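Local structure of annexin A8 (Homo sapiens, 1W3W) at residues R261-M266 and S304-E309. The protein binds calcium and, in a calcium-dependent way, phospholipid membranes, and acts as an indirect anticoagulant inhibiting the thromboplastin-specific complex of the clotting cascade. Sequence-based numbering, arbitrary orientation.
With CA (calcium ion), chain B.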
loop_
_atom_site.group_PDB
_atom_site.type_symbol
_atom_site.label_atom_id
_atom_site.label_comp_id
_atom_site.label_asym_id
_atom_site.label_seq_id
_atom_site.Cartn_x
_atom_site.Cartn_y
_atom_site.Cartn_z
ATOM N N ARG A 261 -7.071 3.498 5.719
ATOM C CA ARG A 261 -6.518 4.163 4.567
ATOM C C ARG A 261 -7.583 4.357 3.490
ATOM O O ARG A 261 -7.698 5.426 2.896
ATOM C CB ARG A 261 -5.367 3.332 4.031
ATOM C CG ARG A 261 -4.466 4.071 3.196
ATOM C CD ARG A 261 -3.625 5.109 3.926
ATOM N NE ARG A 261 -2.694 5.588 2.938
ATOM C CZ ARG A 261 -2.392 6.855 2.709
ATOM N NH1 ARG A 261 -2.877 7.841 3.463
ATOM N NH2 ARG A 261 -1.548 7.122 1.742
ATOM N N LEU A 262 -8.369 3.320 3.259
ATOM C CA LEU A 262 -9.433 3.369 2.269
ATOM C C LEU A 262 -10.530 4.349 2.692
ATOM O O LEU A 262 -11.000 5.130 1.876
ATOM C CB LEU A 262 -10.001 1.972 2.050
ATOM C CG LEU A 262 -9.072 0.985 1.341
ATOM C CD1 LEU A 262 -9.676 -0.399 1.361
ATOM C CD2 LEU A 262 -8.834 1.444 -0.082
ATOM N N TYR A 263 -10.909 4.312 3.965
ATOM C CA TYR A 263 -11.896 5.242 4.526
ATOM C C TYR A 263 -11.507 6.699 4.323
ATOM O O TYR A 263 -12.328 7.514 3.893
ATOM C CB TYR A 263 -12.088 4.967 6.019
ATOM C CG TYR A 263 -13.090 5.877 6.711
ATOM C CD1 TYR A 263 -14.463 5.699 6.533
ATOM C CD2 TYR A 263 -12.657 6.915 7.546
ATOM C CE1 TYR A 263 -15.381 6.534 7.167
ATOM C CE2 TYR A 263 -13.572 7.752 8.190
ATOM C CZ TYR A 263 -14.932 7.549 7.990
ATOM O OH TYR A 263 -15.832 8.367 8.615
ATOM N N TYR A 264 -10.256 7.037 4.618
ATOM C CA TYR A 264 -9.833 8.424 4.511
ATOM C C TYR A 264 -9.541 8.856 3.079
ATOM O O TYR A 264 -9.575 10.038 2.784
ATOM C CB TYR A 264 -8.678 8.734 5.462
ATOM C CG TYR A 264 -9.155 8.912 6.896
ATOM C CD1 TYR A 264 -8.849 7.972 7.879
ATOM C CD2 TYR A 264 -9.950 10.004 7.259
ATOM C CE1 TYR A 264 -9.296 8.125 9.198
ATOM C CE2 TYR A 264 -10.409 10.160 8.572
ATOM C CZ TYR A 264 -10.072 9.213 9.536
ATOM O OH TYR A 264 -10.520 9.350 10.835
ATOM N N ALA A 265 -9.330 7.900 2.178
ATOM C CA ALA A 265 -9.289 8.185 0.748
ATOM C C ALA A 265 -10.638 8.701 0.228
ATOM O O ALA A 265 -10.680 9.400 -0.771
ATOM C CB ALA A 265 -8.901 6.942 -0.027
ATOM N N MET A 266 -11.727 8.320 0.892
ATOM C CA MET A 266 -13.081 8.635 0.440
ATOM C C MET A 266 -13.803 9.673 1.294
ATOM O O MET A 266 -14.650 10.398 0.780
ATOM C CB MET A 266 -13.910 7.348 0.345
ATOM C CG MET A 266 -13.562 6.534 -0.897
ATOM S SD MET A 266 -14.447 4.991 -1.081
ATOM C CE MET A 266 -13.797 4.051 0.219
ATOM N N SER A 304 -18.037 -1.093 -0.039
ATOM C CA SER A 304 -18.769 -0.894 -1.297
ATOM C C SER A 304 -19.735 0.289 -1.262
ATOM O O SER A 304 -19.865 0.998 -2.248
ATOM C CB SER A 304 -19.524 -2.167 -1.667
ATOM O OG SER A 304 -18.596 -3.198 -1.926
ATOM N N SER A 305 -20.380 0.531 -0.121
ATOM C CA SER A 305 -21.333 1.634 -0.018
ATOM C C SER A 305 -20.623 2.977 -0.174
ATOM O O SER A 305 -21.162 3.910 -0.795
ATOM C CB SER A 305 -22.150 1.580 1.292
ATOM O OG SER A 305 -21.422 2.112 2.414
ATOM N N MET A 306 -19.410 3.079 0.364
ATOM C CA MET A 306 -18.642 4.299 0.204
ATOM C C MET A 306 -18.108 4.451 -1.206
ATOM O O MET A 306 -18.105 5.550 -1.758
ATOM C CB MET A 306 -17.522 4.389 1.249
ATOM C CG MET A 306 -18.005 5.069 2.501
ATOM S SD MET A 306 -16.724 5.377 3.660
ATOM C CE MET A 306 -16.215 6.979 3.145
ATOM N N ILE A 307 -17.679 3.351 -1.807
ATOM C CA ILE A 307 -17.265 3.374 -3.202
ATOM C C ILE A 307 -18.429 3.829 -4.111
ATOM O O ILE A 307 -18.234 4.641 -5.006
ATOM C CB ILE A 307 -16.719 1.992 -3.638
ATOM C CG1 ILE A 307 -15.358 1.723 -2.976
ATOM C CG2 ILE A 307 -16.583 1.941 -5.138
ATOM C CD1 ILE A 307 -14.880 0.293 -3.103
ATOM N N MET A 308 -19.630 3.317 -3.875
ATOM C CA MET A 308 -20.817 3.714 -4.657
ATOM C C MET A 308 -21.147 5.205 -4.532
ATOM O O MET A 308 -21.550 5.854 -5.507
ATOM C CB MET A 308 -22.029 2.886 -4.236
ATOM C CG MET A 308 -21.893 1.446 -4.653
ATOM S SD MET A 308 -23.344 0.437 -4.372
ATOM C CE MET A 308 -24.383 1.083 -5.587
ATOM N N GLU A 309 -20.940 5.747 -3.342
ATOM C CA GLU A 309 -21.204 7.154 -3.068
ATOM C C GLU A 309 -20.177 8.071 -3.714
ATOM O O GLU A 309 -20.531 9.154 -4.174
ATOM C CB GLU A 309 -21.231 7.387 -1.555
ATOM C CG GLU A 309 -21.797 8.740 -1.145
ATOM C CD GLU A 309 -21.674 8.978 0.348
ATOM O OE1 GLU A 309 -21.240 10.091 0.758
ATOM O OE2 GLU A 309 -21.998 8.037 1.104
HETATM CA CA CA B . -15.533 11.844 -0.901
HETATM O O HOH W 1 -17.432 11.709 0.569
#
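Met266, Met306 and the ring of Tyr263 form a buried, sulfur-rich apolar contact between helices 254-266 and 303-310 of the fourth annexin repeat, just inside its calcium site. Segments 261-266 and 304-309 run roughly parallel, their axes 22° apart and 10.5 Å from each other at closest approach, and the methionines bridge the gap. Met306 SD lies 3.7 Å from Tyr263 CD1. The bend of Met306 at its last torsion (chi3 90°) then turns its CE onto Met266 CB, 3.6 Å away. The Met306 sulfur approaches the ring obliquely, 4.8 Å from its centroid, a Met-aromatic contact. With the Tyr263 ring cut back to an alanine, the Met306 sulfur would probably lose its aromatic neighbour and a gap would open beside Phe295, which touches both side chains. Met266 in turn sets its SD 3.9 Å from Ile307 CG1, and its CE packs on Met306 CB. In the helical annexin repeat this pairing joins the first helix to the fourth, next to the calcium-binding loop between the first two. There Met266 O binds calcium at 2.4 Å, with Gly268 O, Gly270 O, a water and Asp310 OD2, from the end of helix 303-310.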